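Local coordinates for putative alpha-L-fucosidase (Bacteroides thetaiotaomicron VPI-5482, PDB 3GZA), which probably hydrolyses alpha-L-fucosides, as an exported glycoside hydrolase of family 29, at residues 28-33 / 82-87; 127-132 / 179-184. One frame throughout, in Å; residues are numbered along the deposited sequence.

Interaction 1 (28-33 / 82-87); sequences YDLHVF and HETGFG. With NA (sodium ion), chain G.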
loop_
_atom_site.group_PDB
_atom_site.type_symbol
_atom_site.label_atom_id
_atom_site.label_comp_id
_atom_site.label_asym_id
_atom_site.label_seq_id
_atom_site.Cartn_x
_atom_site.Cartn_y
_atom_site.Cartn_z
ATOM N N TYR A 28 12.383 2.197 14.252
ATOM C CA TYR A 28 11.898 0.850 14.068
ATOM C C TYR A 28 11.160 0.820 12.732
ATOM O O TYR A 28 10.343 1.709 12.471
ATOM C CB TYR A 28 10.989 0.509 15.242
ATOM C CG TYR A 28 10.914 -0.931 15.695
ATOM C CD1 TYR A 28 12.075 -1.620 15.932
ATOM C CD2 TYR A 28 9.703 -1.526 15.958
ATOM C CE1 TYR A 28 12.038 -2.901 16.433
ATOM C CE2 TYR A 28 9.647 -2.809 16.439
ATOM C CZ TYR A 28 10.811 -3.457 16.712
ATOM O OH TYR A 28 10.807 -4.719 17.250
ATOM N N ASP A 29 11.507 -0.109 11.884
ATOM C CA ASP A 29 10.880 -0.284 10.590
ATOM C C ASP A 29 11.119 -1.723 10.171
ATOM O O ASP A 29 11.800 -2.479 10.867
ATOM C CB ASP A 29 11.432 0.771 9.602
ATOM C CG ASP A 29 10.545 1.017 8.372
ATOM O OD1 ASP A 29 9.676 0.144 8.021
ATOM O OD2 ASP A 29 10.753 2.093 7.744
ATOM N N LEU A 30 10.565 -2.112 9.008
ATOM C CA LEU A 30 10.559 -3.538 8.628
ATOM C C LEU A 30 11.919 -4.201 8.516
ATOM O O LEU A 30 12.072 -5.394 8.822
ATOM C CB LEU A 30 9.799 -3.687 7.300
ATOM C CG LEU A 30 8.333 -3.248 7.306
ATOM C CD1 LEU A 30 7.815 -3.147 5.847
ATOM C CD2 LEU A 30 7.444 -4.185 8.175
ATOM N N HIS A 31 12.913 -3.474 8.048
ATOM C CA HIS A 31 14.235 -4.007 7.802
ATOM C C HIS A 31 14.983 -4.355 9.086
ATOM O O HIS A 31 16.019 -5.019 9.006
ATOM C CB HIS A 31 15.077 -3.047 6.944
ATOM C CG HIS A 31 15.157 -1.665 7.485
ATOM N ND1 HIS A 31 15.970 -1.319 8.557
ATOM C CD2 HIS A 31 14.459 -0.548 7.168
ATOM C CE1 HIS A 31 15.805 -0.038 8.816
ATOM N NE2 HIS A 31 14.895 0.455 7.993
ATOM N N VAL A 32 14.511 -3.919 10.259
ATOM C CA VAL A 32 15.120 -4.391 11.495
ATOM C C VAL A 32 15.064 -5.923 11.626
ATOM O O VAL A 32 15.921 -6.563 12.274
ATOM C CB VAL A 32 14.450 -3.728 12.704
ATOM C CG1 VAL A 32 14.786 -4.430 14.017
ATOM C CG2 VAL A 32 14.779 -2.218 12.745
ATOM N N PHE A 33 14.107 -6.553 10.914
ATOM C CA PHE A 33 13.840 -7.980 11.025
ATOM C C PHE A 33 14.422 -8.812 9.895
ATOM O O PHE A 33 14.149 -10.069 9.817
ATOM C CB PHE A 33 12.312 -8.171 11.056
ATOM C CG PHE A 33 11.631 -7.470 12.198
ATOM C CD1 PHE A 33 11.340 -6.105 12.105
ATOM C CD2 PHE A 33 11.272 -8.199 13.335
ATOM C CE1 PHE A 33 10.698 -5.467 13.171
ATOM C CE2 PHE A 33 10.675 -7.608 14.402
ATOM C CZ PHE A 33 10.385 -6.246 14.332
ATOM N N HIS A 82 9.260 5.770 8.377
ATOM C CA HIS A 82 10.628 6.128 8.135
ATOM C C HIS A 82 10.843 6.163 6.628
ATOM O O HIS A 82 10.489 7.164 6.002
ATOM C CB HIS A 82 11.614 5.302 8.964
ATOM C CG HIS A 82 13.012 5.782 8.863
ATOM N ND1 HIS A 82 13.939 5.170 8.069
ATOM C CD2 HIS A 82 13.638 6.840 9.433
ATOM C CE1 HIS A 82 15.089 5.816 8.152
ATOM N NE2 HIS A 82 14.931 6.859 8.960
ATOM N N GLU A 83 11.402 5.105 6.018
ATOM C CA GLU A 83 11.679 5.078 4.603
ATOM C C GLU A 83 10.941 4.017 3.804
ATOM O O GLU A 83 10.795 4.172 2.609
ATOM C CB GLU A 83 13.179 4.846 4.368
ATOM C CG GLU A 83 14.075 6.017 4.824
ATOM C CD GLU A 83 15.539 5.634 4.963
ATOM O OE1 GLU A 83 15.863 4.415 5.069
ATOM O OE2 GLU A 83 16.360 6.551 5.059
ATOM N N THR A 84 10.461 2.948 4.428
ATOM C CA THR A 84 9.829 1.872 3.643
ATOM C C THR A 84 8.415 2.228 3.225
ATOM O O THR A 84 7.875 1.621 2.319
ATOM C CB THR A 84 9.764 0.539 4.393
ATOM O OG1 THR A 84 8.821 0.632 5.477
ATOM C CG2 THR A 84 11.165 0.085 4.893
ATOM N N GLY A 85 7.839 3.183 3.940
ATOM C CA GLY A 85 6.452 3.543 3.823
ATOM C C GLY A 85 5.566 2.864 4.845
ATOM O O GLY A 85 4.400 3.251 4.922
ATOM N N PHE A 86 6.069 1.875 5.599
ATOM C CA PHE A 86 5.265 1.123 6.523
ATOM C C PHE A 86 4.986 1.952 7.733
ATOM O O PHE A 86 5.896 2.583 8.263
ATOM C CB PHE A 86 6.040 -0.084 6.969
ATOM C CG PHE A 86 5.212 -1.081 7.752
ATOM C CD1 PHE A 86 4.261 -1.850 7.114
ATOM C CD2 PHE A 86 5.420 -1.243 9.095
ATOM C CE1 PHE A 86 3.528 -2.792 7.773
ATOM C CE2 PHE A 86 4.670 -2.180 9.786
ATOM C CZ PHE A 86 3.719 -2.948 9.127
ATOM N N GLY A 87 3.769 1.882 8.235
ATOM C CA GLY A 87 3.392 2.618 9.396
ATOM C C GLY A 87 3.085 1.781 10.635
ATOM O O GLY A 87 2.358 0.811 10.569
HETATM NA NA NA G . 18.398 -5.013 9.030
HETATM O O HOH W 1 8.109 1.766 10.273
HETATM O O HOH W 2 8.332 3.391 7.059
HETATM O O HOH W 3 13.364 2.637 7.156
HETATM O O HOH W 4 18.150 -2.736 9.930
HETATM O O HOH W 5 18.465 -5.529 11.374
HETATM O O HOH W 6 18.627 -4.127 6.633
#
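Asp29 and His82 come nearest in backbone, their CA atoms 6.9 Å apart, and side chains and waters bridge the gap. Residues 28-33 and 82-87 lie in the loops that follow two neighbouring parallel strands, 22-26 and 75-79, of a TIM-barrel-type fold. Residues 30-33 form a 3-10 turn. Asp29 and Thr84 meet tip to tip. Asp29 CG lies anti to the backbone N (chi1 -160°), and OD1 takes two bonds. Thr84 OG1 donates to the syn lone pair of Asp29 OD1 at 2.7 Å. Leu30 N donates to Asp29 OD1 at 2.6 Å from the anti side, 25° out of the carboxylate plane. Thr84 OG1 also accepts from Phe86 N at 3.0 Å, which makes an ST turn. Asp29 OD2 receives two waters and a weak bond from Thr84 N. An alanine in place of Asp29 would probably leave Leu30 N and the Thr84 hydroxyl without their shared acceptor, and two OD2 waters without theirs. Beside this polar group, Leu30 crosses Phe86 at about a right angle. Leu30 CD2 sits over the centre of the Phe86 ring in a CH-pi contact, 3.7 Å from the centroid. One of the OD2 waters bonds His31 NE2 and His82 ND1, in the planes of both rings. His31 O binds the sodium ion at 2.4 Å, and His31 ND1 bonds one of its three waters; Asp34 and Ile36 complete the site.

Interaction 2 (127-132 / 179-184); sequences IYIGIR and IWFDGG
Trp180 O accepts the shortest direct bond of this contact, from Ile129 N at 2.8 Å, with an N-H...O angle of 161°. The CA-H of Tyr128 also points at this oxygen. Trp180 N in turn donates to Ile127 O at 3.0 Å, and Asp182 N to Ile129 O at 3.1 Å. This last donor stands above the carbonyl plane. Together these bonds join strands 124-129 and 178-181 as parallel neighbours of the barrel. The two short strand segments cross at -24°, which reflects the twist of the sheet. On one face Tyr128 meets Trp180. Both have CG anti to the backbone N, and the tyrosine ring edge is turned to the face of the indole, an edge-to-face pair with planes 55° apart. Tyr128 CD2 touches Trp180 CD2 at 3.6 Å. Beyond the ring, Tyr128 OH lies 3.2 Å from Asp182 CB. A water links this hydroxyl to Asp182 OD1: it accepts from Tyr128 OH and donates to the carboxylate at 2.7 Å. A second water takes a bond from Arg132 NH1 and donates to OD1. Arg132 NE is held by Asn141. A type II turn, Phe181 to Gly184, begins at the last residue of the strand. A buffer molecule, EPE, probably from the crystallisation liquor, is hydrogen-bonded to Trp180 NE1 and Gly183 N, which is consistent with a pocket here. On the opposite face Ile129 lies alongside Phe181, with Ile129 CB 4.1 Å from Phe181 CD1. Helix 148-171 covers this side, with Val166 against both residues, and links the two strands as a beta-alpha-beta unit. Strand 75-79 flanks strand 124-129, and strand 207-209 flanks strand 178-181.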
loop_
_atom_site.group_PDB
_atom_site.type_symbol
_atom_site.label_atom_id
_atom_site.label_comp_id
_atom_site.label_asym_id
_atom_site.label_seq_id
_atom_site.Cartn_x
_atom_site.Cartn_y
_atom_site.Cartn_z
ATOM N N ILE A 127 6.234 12.045 18.132
ATOM C CA ILE A 127 6.109 11.143 16.981
ATOM C C ILE A 127 6.967 11.651 15.831
ATOM O O ILE A 127 6.948 12.849 15.508
ATOM C CB ILE A 127 4.659 10.975 16.550
ATOM C CG1 ILE A 127 3.793 10.310 17.656
ATOM C CG2 ILE A 127 4.626 10.063 15.316
ATOM C CD1 ILE A 127 2.288 10.226 17.384
ATOM N N TYR A 128 7.738 10.757 15.246
ATOM C CA TYR A 128 8.548 11.039 14.068
ATOM C C TYR A 128 7.827 10.448 12.863
ATOM O O TYR A 128 7.328 9.296 12.904
ATOM C CB TYR A 128 9.922 10.411 14.273
ATOM C CG TYR A 128 10.957 10.361 13.174
ATOM C CD1 TYR A 128 10.754 9.660 11.989
ATOM C CD2 TYR A 128 12.177 11.000 13.346
ATOM C CE1 TYR A 128 11.724 9.605 11.020
ATOM C CE2 TYR A 128 13.153 10.927 12.388
ATOM C CZ TYR A 128 12.913 10.232 11.210
ATOM O OH TYR A 128 13.923 10.140 10.267
ATOM N N ILE A 129 7.808 11.204 11.790
ATOM C CA ILE A 129 7.100 10.790 10.576
ATOM C C ILE A 129 8.047 11.022 9.409
ATOM O O ILE A 129 8.475 12.149 9.165
ATOM C CB ILE A 129 5.815 11.652 10.383
ATOM C CG1 ILE A 129 4.943 11.603 11.636
ATOM C CG2 ILE A 129 5.024 11.120 9.143
ATOM C CD1 ILE A 129 3.731 12.561 11.589
ATOM N N GLY A 130 8.327 9.966 8.655
ATOM C CA GLY A 130 9.166 10.061 7.467
ATOM C C GLY A 130 8.277 10.127 6.237
ATOM O O GLY A 130 7.534 9.177 5.922
ATOM N N ILE A 131 8.256 11.268 5.566
ATOM C CA ILE A 131 7.507 11.481 4.321
ATOM C C ILE A 131 8.424 11.749 3.124
ATOM O O ILE A 131 7.970 11.843 1.989
ATOM C CB ILE A 131 6.508 12.682 4.435
ATOM C CG1 ILE A 131 7.205 14.036 4.606
ATOM C CG2 ILE A 131 5.540 12.465 5.573
ATOM C CD1 ILE A 131 6.248 15.149 4.500
ATOM N N ARG A 132 9.737 11.866 3.374
ATOM C CA ARG A 132 10.690 12.214 2.341
ATOM C C ARG A 132 11.032 11.047 1.410
ATOM O O ARG A 132 11.281 11.256 0.207
ATOM C CB ARG A 132 11.966 12.735 3.036
ATOM C CG ARG A 132 13.035 13.212 2.111
ATOM C CD ARG A 132 14.167 13.918 2.835
ATOM N NE ARG A 132 15.077 14.548 1.868
ATOM C CZ ARG A 132 16.361 14.832 2.110
ATOM N NH1 ARG A 132 16.895 14.573 3.288
ATOM N NH2 ARG A 132 17.115 15.405 1.193
ATOM N N ILE A 179 6.456 16.772 16.813
ATOM C CA ILE A 179 6.291 16.044 15.548
ATOM C C ILE A 179 7.606 16.351 14.832
ATOM O O ILE A 179 7.933 17.526 14.635
ATOM C CB ILE A 179 5.130 16.471 14.653
ATOM C CG1 ILE A 179 3.778 16.057 15.279
ATOM C CG2 ILE A 179 5.317 15.882 13.233
ATOM C CD1 ILE A 179 3.508 14.560 15.423
ATOM N N TRP A 180 8.348 15.296 14.494
ATOM C CA TRP A 180 9.640 15.357 13.836
ATOM C C TRP A 180 9.513 14.698 12.482
ATOM O O TRP A 180 9.255 13.509 12.384
ATOM C CB TRP A 180 10.657 14.572 14.656
ATOM C CG TRP A 180 12.101 14.492 14.184
ATOM C CD1 TRP A 180 12.612 14.785 12.938
ATOM C CD2 TRP A 180 13.208 14.000 14.952
ATOM N NE1 TRP A 180 13.954 14.570 12.909
ATOM C CE2 TRP A 180 14.352 14.080 14.131
ATOM C CE3 TRP A 180 13.344 13.526 16.264
ATOM C CZ2 TRP A 180 15.600 13.682 14.563
ATOM C CZ3 TRP A 180 14.597 13.136 16.695
ATOM C CH2 TRP A 180 15.696 13.163 15.834
ATOM N N PHE A 181 9.706 15.471 11.436
ATOM C CA PHE A 181 9.687 14.950 10.082
ATOM C C PHE A 181 11.100 14.655 9.624
ATOM O O PHE A 181 12.001 15.497 9.815
ATOM C CB PHE A 181 9.066 15.956 9.146
ATOM C CG PHE A 181 7.600 16.178 9.396
ATOM C CD1 PHE A 181 6.688 15.304 8.858
ATOM C CD2 PHE A 181 7.134 17.289 10.066
ATOM C CE1 PHE A 181 5.313 15.487 9.040
ATOM C CE2 PHE A 181 5.738 17.451 10.286
ATOM C CZ PHE A 181 4.858 16.535 9.762
ATOM N N ASP A 182 11.304 13.477 9.016
ATOM C CA ASP A 182 12.623 13.067 8.479
ATOM C C ASP A 182 13.127 14.029 7.437
ATOM O O ASP A 182 12.670 14.007 6.313
ATOM C CB ASP A 182 12.479 11.642 7.879
ATOM C CG ASP A 182 13.713 11.154 7.194
ATOM O OD1 ASP A 182 14.825 11.702 7.456
ATOM O OD2 ASP A 182 13.563 10.182 6.403
ATOM N N GLY A 183 14.126 14.811 7.789
ATOM C CA GLY A 183 14.587 15.829 6.870
ATOM C C GLY A 183 13.613 16.953 6.634
ATOM O O GLY A 183 13.739 17.676 5.653
ATOM N N GLY A 184 12.651 17.115 7.539
ATOM C CA GLY A 184 11.611 18.140 7.471
ATOM C C GLY A 184 10.479 17.716 6.538
ATOM O O GLY A 184 10.480 16.620 6.009
HETATM O O HOH W 7 16.020 12.268 9.836
HETATM O O HOH W 8 9.973 13.655 6.038
HETATM O O HOH W 9 11.247 9.712 4.992
HETATM O O HOH W 10 16.275 12.275 5.190
#

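Interaction 1 closes along the chain before interaction 2 opens, and their centres are 13 Å apart. Both are built on the same parallel part of the barrel sheet. Four strands run side by side in chain order: 22-26, 75-79, 124-129 and 178-181. Interaction 1 joins the loops after the first two. Interaction 2 joins the ends of the last two and the turns beyond them. All four segments lie at the C-terminal ends of the strands, the end where TIM barrels carry their active sites. The two meet where His82 CD2 packs on Tyr128 OH at 3.4 Å. This is consistent with the pair lining part of a fucoside pocket.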